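Local coordinates for SRPBCC family protein (Bacillus thuringiensis serovar konkukian, PDB 3F08), which is of unknown function but has the SRPBCC (Bet v 1-like) fold of polyketide cyclases and lipid-transport proteins, and so probably binds a hydrophobic ligand, at residues P80-Q89 with V101-V112; A2-I10 with I118-L129. The protein carries 5 engineered substitutions. One frame throughout, in Å; residues are numbered along the deposited sequence.

How the contacts relate
The two contacts lie in the part of the Bet v 1-like helix-grip fold where the C-terminal helix packs along the sheet, their centres about 10 Å apart. Contact 1 pairs strands 81-92 and 99-109, neighbours in the antiparallel sheet; contact 2 lays the long C-terminal helix 114-137 beside strand 3-10, which borders strand 99-109 on its other side. Along the chain the hairpin of contact 1 falls between the two partners of contact 2, and strand 99-109 leads directly into the helix. Tyr125 links the contacts, its hydroxyl lying 2.6 Å from Tyr84 OH and its ring stacking on Trp103. The first strand, the last hairpin and the last helix thus close up on one another.

Contact 1: P80-Q89 with V101-V112; sequences PVTNYLSTIQ and VEWSGTFTPVAV. Engineered in segment 101-112: Ala111 (natural residue Glu).
A beta hairpin of the curved Bet v 1-like sheet brings strand 84-89 against strand 101-109, antiparallel at 168°. Leu85, Thr87 and Gln89 form hydrogen-bonded pairs with Thr106, Ser104 and Glu102, as Thr82 does with Thr108 before the register slips by one residue between Thr82 and Leu85, a beta bulge at which the chain turns a corner. There Asn83 ND2 donates to Thr108 OG1 at 3.0 Å, tilted slightly from its amide plane, the two side chains lying alongside each other.

On the face carrying Ser86, Ile88 and Trp103, Ile88 CD1 sits over the indole, 4.2 Å from the centroid of the Trp103 six-membered ring, a CH-pi contact. Ser86 OG, trans to its own N (chi1 -175°), lies at the indole edge in the ring plane and takes a weak bond from Trp103 NE1 at 3.0 Å; the stronger partner of Ser86 OG is the hydroxyl of Tyr125. Farther along, Tyr84 and Phe107 run side by side, with Phe107 CB at the tyrosine edge, 3.7 Å from Tyr84 CD1, while Val81 CG1 meets Phe107 CD2 at 3.8 Å. The other face is more polar: a water lies within bonding distance of both Gln89 OE1 and Glu102 OE1, and the latter also forms a salt bridge with Lys91.

Strand 69-74 flanks the hairpin beside 81-92 and strand 3-10 beside 99-109, while helix 114-137 lies against the aromatic face, where Tyr125 stacks on Trp103.

Contact 2: A2-I10 with I118-L129; sequences AHTTTSMEI and INLVHGIYSDGL. Engineered in segment 118-129: Val121 (natural residue Phe).
Thr4, Thr6 and Leu129 carry most of this contact, in which strand 3-10 runs along helix 118-129 at a shallow 21°, the axes 8.2 Å apart at their closest. The methyl groups of the two threonines do the packing. Thr6 CG2 presses on Tyr125 CB at 3.3 Å and meets Leu129 CD1 tip to tip at 3.8 Å; Thr4 CG2 touches CG1 of Val121, an engineered residue, at 3.6 Å and comes near Tyr125 CE2. In both threonines the hydroxyl is trans to the backbone N (chi1 -166° in Thr4), which leaves CG2 in the position between N and the carbonyl carbon and lets it face the helix.

His122 crosses both threonine side chains at about a right angle. Its CD2 edge comes to Thr4 OG1 in the ring plane, 3.6 Å away, and NE2 lies 3.5 Å from Thr6 CB. At one end Ile118 CG1 rests near His3 O; at the other, Met8, present as selenomethionine, sets CB 4.0 Å from Leu129 CD1, and Ile10 CD1 approaches Leu129 O.

A second shell fixes these groups. Backbone bonds from Thr4 to Gly105 and from Thr6 to Trp103 hold the strand in the sheet. Tyr125 is steadied by hydrogen bonds between its hydroxyl and those of Tyr84 and Ser86, while Ile10 packs further along the helix on Leu132 and Phe136.

With van der Waals contact between methyls, the imidazole edge and aliphatic branches doing the work across the two segments, the fit of helix to strand rests on shape, whereas the polar hold on Tyr125 comes from the sheet.

Contact 1: P80-Q89 with V101-V112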
loop_
_atom_site.group_PDB
_atom_site.type_symbol
_atom_site.label_atom_id
_atom_site.label_comp_id
_atom_site.label_asym_id
_atom_site.label_seq_id
_atom_site.Cartn_x
_atom_site.Cartn_y
_atom_site.Cartn_z
ATOM N N PRO B 80 -0.802 17.101 18.991
ATOM C CA PRO B 80 -1.271 16.644 20.304
ATOM C C PRO B 80 -2.355 15.575 20.266
ATOM O O PRO B 80 -3.425 15.742 20.833
ATOM C CB PRO B 80 -1.755 17.931 20.958
ATOM C CG PRO B 80 -2.316 18.691 19.794
ATOM C CD PRO B 80 -1.248 18.484 18.732
ATOM N N VAL B 81 -2.068 14.464 19.605
ATOM C CA VAL B 81 -3.029 13.379 19.509
ATOM C C VAL B 81 -2.307 12.051 19.501
ATOM O O VAL B 81 -1.141 11.972 19.122
ATOM C CB VAL B 81 -3.872 13.464 18.214
ATOM C CG1 VAL B 81 -4.732 14.726 18.226
ATOM C CG2 VAL B 81 -2.953 13.449 16.998
ATOM N N THR B 82 -3.013 11.012 19.923
ATOM C CA THR B 82 -2.468 9.667 19.947
ATOM C C THR B 82 -3.542 8.760 19.354
ATOM O O THR B 82 -4.668 9.200 19.135
ATOM C CB THR B 82 -2.123 9.225 21.384
ATOM O OG1 THR B 82 -1.479 7.949 21.343
ATOM C CG2 THR B 82 -3.375 9.119 22.234
ATOM N N ASN B 83 -3.204 7.506 19.079
ATOM C CA ASN B 83 -4.171 6.586 18.488
ATOM C C ASN B 83 -4.737 7.184 17.201
ATOM O O ASN B 83 -5.904 6.991 16.869
ATOM C CB ASN B 83 -5.320 6.312 19.462
ATOM C CG ASN B 83 -4.845 5.729 20.781
ATOM O OD1 ASN B 83 -4.148 4.717 20.812
ATOM N ND2 ASN B 83 -5.233 6.366 21.881
ATOM N N TYR B 84 -3.899 7.906 16.474
ATOM C CA TYR B 84 -4.318 8.558 15.241
ATOM C C TYR B 84 -4.436 7.644 14.020
ATOM O O TYR B 84 -3.498 6.926 13.676
ATOM C CB TYR B 84 -3.342 9.681 14.912
ATOM C CG TYR B 84 -3.782 10.538 13.753
ATOM C CD1 TYR B 84 -4.717 11.544 13.935
ATOM C CD2 TYR B 84 -3.255 10.347 12.474
ATOM C CE1 TYR B 84 -5.117 12.351 12.882
ATOM C CE2 TYR B 84 -3.647 11.145 11.406
ATOM C CZ TYR B 84 -4.580 12.153 11.620
ATOM O OH TYR B 84 -4.974 12.975 10.588
ATOM N N LEU B 85 -5.600 7.677 13.380
ATOM C CA LEU B 85 -5.855 6.916 12.163
ATOM C C LEU B 85 -6.549 7.881 11.226
ATOM O O LEU B 85 -7.449 8.601 11.646
ATOM C CB LEU B 85 -6.785 5.729 12.402
ATOM C CG LEU B 85 -6.185 4.366 12.726
ATOM C CD1 LEU B 85 -7.308 3.334 12.671
ATOM C CD2 LEU B 85 -5.086 3.996 11.733
ATOM N N SER B 86 -6.145 7.898 9.962
ATOM C CA SER B 86 -6.753 8.805 9.001
ATOM C C SER B 86 -6.983 8.118 7.664
ATOM O O SER B 86 -6.171 7.312 7.222
ATOM C CB SER B 86 -5.863 10.034 8.800
ATOM O OG SER B 86 -6.484 10.987 7.954
ATOM N N THR B 87 -8.099 8.441 7.026
ATOM C CA THR B 87 -8.419 7.856 5.740
ATOM C C THR B 87 -8.808 8.943 4.750
ATOM O O THR B 87 -9.582 9.840 5.071
ATOM C CB THR B 87 -9.595 6.865 5.849
ATOM O OG1 THR B 87 -9.229 5.778 6.705
ATOM C CG2 THR B 87 -9.967 6.317 4.463
ATOM N N ILE B 88 -8.240 8.880 3.554
ATOM C CA ILE B 88 -8.597 9.828 2.520
ATOM C C ILE B 88 -9.190 8.966 1.420
ATOM O O ILE B 88 -8.619 7.935 1.050
ATOM C CB ILE B 88 -7.365 10.620 2.020
ATOM C CG1 ILE B 88 -7.778 11.578 0.903
ATOM C CG2 ILE B 88 -6.282 9.674 1.568
ATOM C CD1 ILE B 88 -6.735 12.669 0.631
ATOM N N GLN B 89 -10.351 9.360 0.913
ATOM C CA GLN B 89 -11.007 8.577 -0.119
ATOM C C GLN B 89 -11.578 9.438 -1.228
ATOM O O GLN B 89 -12.055 10.545 -0.989
ATOM C CB GLN B 89 -12.129 7.732 0.496
ATOM C CG GLN B 89 -12.893 6.895 -0.525
ATOM C CD GLN B 89 -13.851 5.912 0.131
ATOM O OE1 GLN B 89 -14.506 6.233 1.128
ATOM N NE2 GLN B 89 -13.941 4.713 -0.431
ATOM N N VAL B 101 -14.054 14.158 -2.600
ATOM C CA VAL B 101 -12.937 13.680 -1.817
ATOM C C VAL B 101 -13.238 13.876 -0.340
ATOM O O VAL B 101 -13.543 14.980 0.106
ATOM C CB VAL B 101 -11.652 14.410 -2.201
ATOM C CG1 VAL B 101 -10.489 13.862 -1.383
ATOM C CG2 VAL B 101 -11.394 14.239 -3.707
ATOM N N GLU B 102 -13.152 12.785 0.408
ATOM C CA GLU B 102 -13.444 12.796 1.832
ATOM C C GLU B 102 -12.194 12.437 2.627
ATOM O O GLU B 102 -11.522 11.442 2.340
ATOM C CB GLU B 102 -14.564 11.788 2.100
ATOM C CG GLU B 102 -15.226 11.876 3.448
ATOM C CD GLU B 102 -16.477 11.012 3.508
ATOM O OE1 GLU B 102 -16.355 9.768 3.534
ATOM O OE2 GLU B 102 -17.589 11.579 3.507
ATOM N N TRP B 103 -11.876 13.265 3.614
ATOM C CA TRP B 103 -10.711 13.050 4.466
ATOM C C TRP B 103 -11.244 12.968 5.891
ATOM O O TRP B 103 -11.887 13.901 6.367
ATOM C CB TRP B 103 -9.738 14.229 4.344
ATOM C CG TRP B 103 -8.324 13.894 4.692
ATOM C CD1 TRP B 103 -7.891 12.889 5.509
ATOM C CD2 TRP B 103 -7.147 14.581 4.243
ATOM N NE1 TRP B 103 -6.518 12.909 5.596
ATOM C CE2 TRP B 103 -6.038 13.937 4.831
ATOM C CE3 TRP B 103 -6.925 15.686 3.406
ATOM C CZ2 TRP B 103 -4.723 14.354 4.603
ATOM C CZ3 TRP B 103 -5.616 16.103 3.180
ATOM C CH2 TRP B 103 -4.531 15.436 3.780
ATOM N N SER B 104 -10.983 11.860 6.572
ATOM C CA SER B 104 -11.482 11.707 7.931
ATOM C C SER B 104 -10.448 11.106 8.878
ATOM O O SER B 104 -9.493 10.452 8.449
ATOM C CB SER B 104 -12.734 10.831 7.926
ATOM O OG SER B 104 -12.405 9.516 7.528
ATOM N N GLY B 105 -10.651 11.325 10.173
ATOM C CA GLY B 105 -9.725 10.789 11.146
ATOM C C GLY B 105 -10.316 10.533 12.516
ATOM O O GLY B 105 -11.311 11.153 12.917
ATOM N N THR B 106 -9.703 9.588 13.223
ATOM C CA THR B 106 -10.098 9.222 14.576
ATOM C C THR B 106 -8.822 9.319 15.399
ATOM O O THR B 106 -7.740 8.941 14.937
ATOM C CB THR B 106 -10.663 7.795 14.632
ATOM O OG1 THR B 106 -9.688 6.873 14.141
ATOM C CG2 THR B 106 -11.911 7.689 13.771
ATOM N N PHE B 107 -8.940 9.829 16.617
ATOM C CA PHE B 107 -7.767 10.019 17.452
ATOM C C PHE B 107 -8.170 10.343 18.887
ATOM O O PHE B 107 -9.338 10.606 19.174
ATOM C CB PHE B 107 -6.959 11.186 16.896
ATOM C CG PHE B 107 -7.817 12.352 16.487
ATOM C CD1 PHE B 107 -8.368 12.415 15.205
ATOM C CD2 PHE B 107 -8.143 13.348 17.404
ATOM C CE1 PHE B 107 -9.243 13.444 14.845
ATOM C CE2 PHE B 107 -9.016 14.383 17.060
ATOM C CZ PHE B 107 -9.568 14.433 15.778
ATOM N N THR B 108 -7.187 10.329 19.779
ATOM C CA THR B 108 -7.423 10.649 21.177
ATOM C C THR B 108 -6.615 11.902 21.461
ATOM O O THR B 108 -5.411 11.942 21.209
ATOM C CB THR B 108 -6.937 9.533 22.128
ATOM O OG1 THR B 108 -7.494 8.273 21.733
ATOM C CG2 THR B 108 -7.378 9.833 23.555
ATOM N N PRO B 109 -7.271 12.957 21.960
ATOM C CA PRO B 109 -6.545 14.194 22.258
ATOM C C PRO B 109 -5.588 14.005 23.435
ATOM O O PRO B 109 -5.882 13.267 24.370
ATOM C CB PRO B 109 -7.664 15.180 22.590
ATOM C CG PRO B 109 -8.830 14.649 21.816
ATOM C CD PRO B 109 -8.723 13.169 22.055
ATOM N N VAL B 110 -4.440 14.670 23.381
ATOM C CA VAL B 110 -3.459 14.577 24.453
ATOM C C VAL B 110 -2.977 15.971 24.829
ATOM O O VAL B 110 -2.356 16.650 24.016
ATOM C CB VAL B 110 -2.224 13.735 24.034
ATOM C CG1 VAL B 110 -1.185 13.745 25.151
ATOM C CG2 VAL B 110 -2.645 12.312 23.719
ATOM N N ALA B 111 -3.275 16.394 26.056
ATOM C CA ALA B 111 -2.856 17.703 26.555
ATOM C C ALA B 111 -3.651 18.892 26.000
ATOM O O ALA B 111 -3.300 20.038 26.258
ATOM C CB ALA B 111 -1.364 17.908 26.298
ATOM N N VAL B 112 -4.699 18.615 25.228
ATOM C CA VAL B 112 -5.562 19.659 24.671
ATOM C C VAL B 112 -6.989 19.128 24.725
ATOM O O VAL B 112 -7.196 17.932 24.910
ATOM C CB VAL B 112 -5.213 19.994 23.193
ATOM C CG1 VAL B 112 -3.806 20.552 23.103
ATOM C CG2 VAL B 112 -5.362 18.754 22.313
HETATM O O HOH W 1 -8.076 5.866 16.354
HETATM O O HOH W 2 -12.574 9.206 4.510
HETATM O O HOH W 3 -14.418 8.058 3.241
#

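Contact 2: A2-I10 with I118-L129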
loop_
_atom_site.group_PDB
_atom_site.type_symbol
_atom_site.label_atom_id
_atom_site.label_comp_id
_atom_site.label_asym_id
_atom_site.label_seq_id
_atom_site.Cartn_x
_atom_site.Cartn_y
_atom_site.Cartn_z
ATOM N N ALA B 2 -12.654 10.589 19.821
ATOM C CA ALA B 2 -12.628 11.782 18.976
ATOM C C ALA B 2 -12.455 11.490 17.490
ATOM O O ALA B 2 -11.659 10.635 17.104
ATOM C CB ALA B 2 -11.542 12.722 19.444
ATOM N N HIS B 3 -13.201 12.217 16.661
ATOM C CA HIS B 3 -13.146 12.028 15.216
ATOM C C HIS B 3 -13.540 13.296 14.474
ATOM O O HIS B 3 -14.163 14.191 15.037
ATOM C CB HIS B 3 -14.095 10.905 14.792
ATOM C CG HIS B 3 -15.523 11.145 15.181
ATOM N ND1 HIS B 3 -15.965 11.050 16.484
ATOM C CD2 HIS B 3 -16.602 11.504 14.444
ATOM C CE1 HIS B 3 -17.253 11.339 16.531
ATOM N NE2 HIS B 3 -17.665 11.619 15.307
ATOM N N THR B 4 -13.175 13.367 13.202
ATOM C CA THR B 4 -13.537 14.518 12.398
ATOM C C THR B 4 -13.468 14.126 10.931
ATOM O O THR B 4 -12.757 13.192 10.557
ATOM C CB THR B 4 -12.608 15.733 12.672
ATOM O OG1 THR B 4 -13.197 16.915 12.119
ATOM C CG2 THR B 4 -11.236 15.522 12.044
ATOM N N THR B 5 -14.224 14.830 10.100
ATOM C CA THR B 5 -14.234 14.549 8.678
ATOM C C THR B 5 -14.560 15.815 7.917
ATOM O O THR B 5 -15.281 16.681 8.411
ATOM C CB THR B 5 -15.307 13.516 8.305
ATOM O OG1 THR B 5 -15.099 12.311 9.045
ATOM C CG2 THR B 5 -15.237 13.198 6.819
ATOM N N THR B 6 -14.009 15.931 6.720
ATOM C CA THR B 6 -14.307 17.074 5.886
ATOM C C THR B 6 -14.349 16.545 4.465
ATOM O O THR B 6 -13.654 15.586 4.124
ATOM C CB THR B 6 -13.257 18.202 6.015
ATOM O OG1 THR B 6 -13.730 19.363 5.320
ATOM C CG2 THR B 6 -11.926 17.777 5.429
ATOM N N SER B 7 -15.185 17.154 3.642
ATOM C CA SER B 7 -15.329 16.716 2.270
ATOM C C SER B 7 -15.352 17.905 1.333
ATOM O O SER B 7 -15.636 19.028 1.745
ATOM C CB SER B 7 -16.622 15.915 2.128
ATOM O OG SER B 7 -16.912 15.691 0.766
HETATM N N MSE B 8 -15.036 17.656 0.069
HETATM C CA MSE B 8 -15.050 18.716 -0.920
HETATM C C MSE B 8 -15.190 18.140 -2.313
HETATM O O MSE B 8 -14.668 17.065 -2.615
HETATM C CB MSE B 8 -13.774 19.564 -0.825
HETATM C CG MSE B 8 -13.743 20.745 -1.796
HETATM SE SE MSE B 8 -12.443 22.144 -1.364
HETATM C CE MSE B 8 -13.576 23.298 -0.300
ATOM N N GLU B 9 -15.928 18.847 -3.157
ATOM C CA GLU B 9 -16.099 18.423 -4.532
ATOM C C GLU B 9 -14.888 18.949 -5.272
ATOM O O GLU B 9 -14.729 20.157 -5.441
ATOM C CB GLU B 9 -17.366 19.026 -5.140
ATOM C CG GLU B 9 -18.643 18.248 -4.861
ATOM C CD GLU B 9 -18.693 16.908 -5.581
ATOM O OE1 GLU B 9 -18.438 16.876 -6.805
ATOM O OE2 GLU B 9 -19.000 15.891 -4.923
ATOM N N ILE B 10 -14.021 18.043 -5.694
ATOM C CA ILE B 10 -12.832 18.429 -6.429
ATOM C C ILE B 10 -13.158 18.384 -7.913
ATOM O O ILE B 10 -13.793 17.435 -8.380
ATOM C CB ILE B 10 -11.677 17.474 -6.113
ATOM C CG1 ILE B 10 -11.358 17.560 -4.620
ATOM C CG2 ILE B 10 -10.441 17.825 -6.959
ATOM C CD1 ILE B 10 -10.944 18.951 -4.166
ATOM N N ILE B 118 -9.675 18.406 17.394
ATOM C CA ILE B 118 -10.591 18.319 16.274
ATOM C C ILE B 118 -10.397 19.488 15.306
ATOM O O ILE B 118 -10.319 19.288 14.095
ATOM C CB ILE B 118 -12.051 18.275 16.783
ATOM C CG1 ILE B 118 -12.366 16.871 17.302
ATOM C CG2 ILE B 118 -13.012 18.703 15.683
ATOM C CD1 ILE B 118 -13.649 16.789 18.116
ATOM N N ASN B 119 -10.309 20.704 15.841
ATOM C CA ASN B 119 -10.125 21.892 15.008
ATOM C C ASN B 119 -8.784 21.862 14.278
ATOM O O ASN B 119 -8.686 22.277 13.126
ATOM C CB ASN B 119 -10.226 23.163 15.864
ATOM C CG ASN B 119 -10.012 24.434 15.058
ATOM O OD1 ASN B 119 -10.627 24.626 14.011
ATOM N ND2 ASN B 119 -9.142 25.310 15.551
ATOM N N LEU B 120 -7.749 21.373 14.954
ATOM C CA LEU B 120 -6.425 21.290 14.349
ATOM C C LEU B 120 -6.412 20.262 13.214
ATOM O O LEU B 120 -5.912 20.528 12.126
ATOM C CB LEU B 120 -5.388 20.898 15.399
ATOM C CG LEU B 120 -4.029 20.459 14.848
ATOM C CD1 LEU B 120 -3.326 21.645 14.185
ATOM C CD2 LEU B 120 -3.181 19.908 15.980
ATOM N N VAL B 121 -6.955 19.083 13.481
ATOM C CA VAL B 121 -6.999 18.032 12.471
ATOM C C VAL B 121 -7.886 18.446 11.299
ATOM O O VAL B 121 -7.504 18.294 10.143
ATOM C CB VAL B 121 -7.507 16.715 13.080
ATOM C CG1 VAL B 121 -7.660 15.659 12.001
ATOM C CG2 VAL B 121 -6.524 16.236 14.147
ATOM N N HIS B 122 -9.064 18.984 11.595
ATOM C CA HIS B 122 -9.968 19.419 10.538
ATOM C C HIS B 122 -9.292 20.501 9.698
ATOM O O HIS B 122 -9.454 20.543 8.483
ATOM C CB HIS B 122 -11.276 19.950 11.142
ATOM C CG HIS B 122 -12.326 20.271 10.124
ATOM N ND1 HIS B 122 -12.320 21.440 9.392
ATOM C CD2 HIS B 122 -13.409 19.571 9.708
ATOM C CE1 HIS B 122 -13.360 21.447 8.574
ATOM N NE2 HIS B 122 -14.034 20.325 8.747
ATOM N N GLY B 123 -8.528 21.366 10.356
ATOM C CA GLY B 123 -7.828 22.427 9.651
ATOM C C GLY B 123 -6.801 21.862 8.682
ATOM O O GLY B 123 -6.594 22.392 7.593
ATOM N N ILE B 124 -6.150 20.780 9.082
ATOM C CA ILE B 124 -5.162 20.140 8.236
ATOM C C ILE B 124 -5.830 19.534 7.002
ATOM O O ILE B 124 -5.356 19.710 5.874
ATOM C CB ILE B 124 -4.415 19.043 9.011
ATOM C CG1 ILE B 124 -3.619 19.680 10.150
ATOM C CG2 ILE B 124 -3.472 18.272 8.069
ATOM C CD1 ILE B 124 -2.893 18.669 11.030
ATOM N N TYR B 125 -6.939 18.832 7.210
ATOM C CA TYR B 125 -7.654 18.220 6.097
ATOM C C TYR B 125 -8.208 19.277 5.146
ATOM O O TYR B 125 -8.113 19.138 3.928
ATOM C CB TYR B 125 -8.817 17.368 6.605
ATOM C CG TYR B 125 -8.427 16.215 7.493
ATOM C CD1 TYR B 125 -7.102 15.783 7.587
ATOM C CD2 TYR B 125 -9.400 15.518 8.211
ATOM C CE1 TYR B 125 -6.757 14.675 8.380
ATOM C CE2 TYR B 125 -9.073 14.424 8.995
ATOM C CZ TYR B 125 -7.754 14.001 9.081
ATOM O OH TYR B 125 -7.450 12.897 9.854
ATOM N N SER B 126 -8.790 20.331 5.714
ATOM C CA SER B 126 -9.368 21.407 4.927
ATOM C C SER B 126 -8.337 22.163 4.090
ATOM O O SER B 126 -8.627 22.587 2.972
ATOM C CB SER B 126 -10.108 22.381 5.840
ATOM O OG SER B 126 -10.510 23.520 5.104
ATOM N N ASP B 127 -7.136 22.344 4.630
ATOM C CA ASP B 127 -6.083 23.034 3.886
ATOM C C ASP B 127 -5.614 22.156 2.741
ATOM O O ASP B 127 -5.356 22.640 1.638
ATOM C CB ASP B 127 -4.883 23.343 4.784
ATOM C CG ASP B 127 -5.115 24.539 5.675
ATOM O OD1 ASP B 127 -6.024 25.342 5.366
ATOM O OD2 ASP B 127 -4.372 24.683 6.671
ATOM N N GLY B 128 -5.501 20.859 3.017
ATOM C CA GLY B 128 -5.065 19.916 2.002
ATOM C C GLY B 128 -6.026 19.811 0.833
ATOM O O GLY B 128 -5.602 19.747 -0.315
ATOM N N LEU B 129 -7.324 19.795 1.116
ATOM C CA LEU B 129 -8.319 19.695 0.058
ATOM C C LEU B 129 -8.385 20.976 -0.762
ATOM O O LEU B 129 -8.680 20.936 -1.951
ATOM C CB LEU B 129 -9.693 19.359 0.641
ATOM C CG LEU B 129 -9.790 17.990 1.324
ATOM C CD1 LEU B 129 -11.232 17.725 1.715
ATOM C CD2 LEU B 129 -9.292 16.893 0.378
#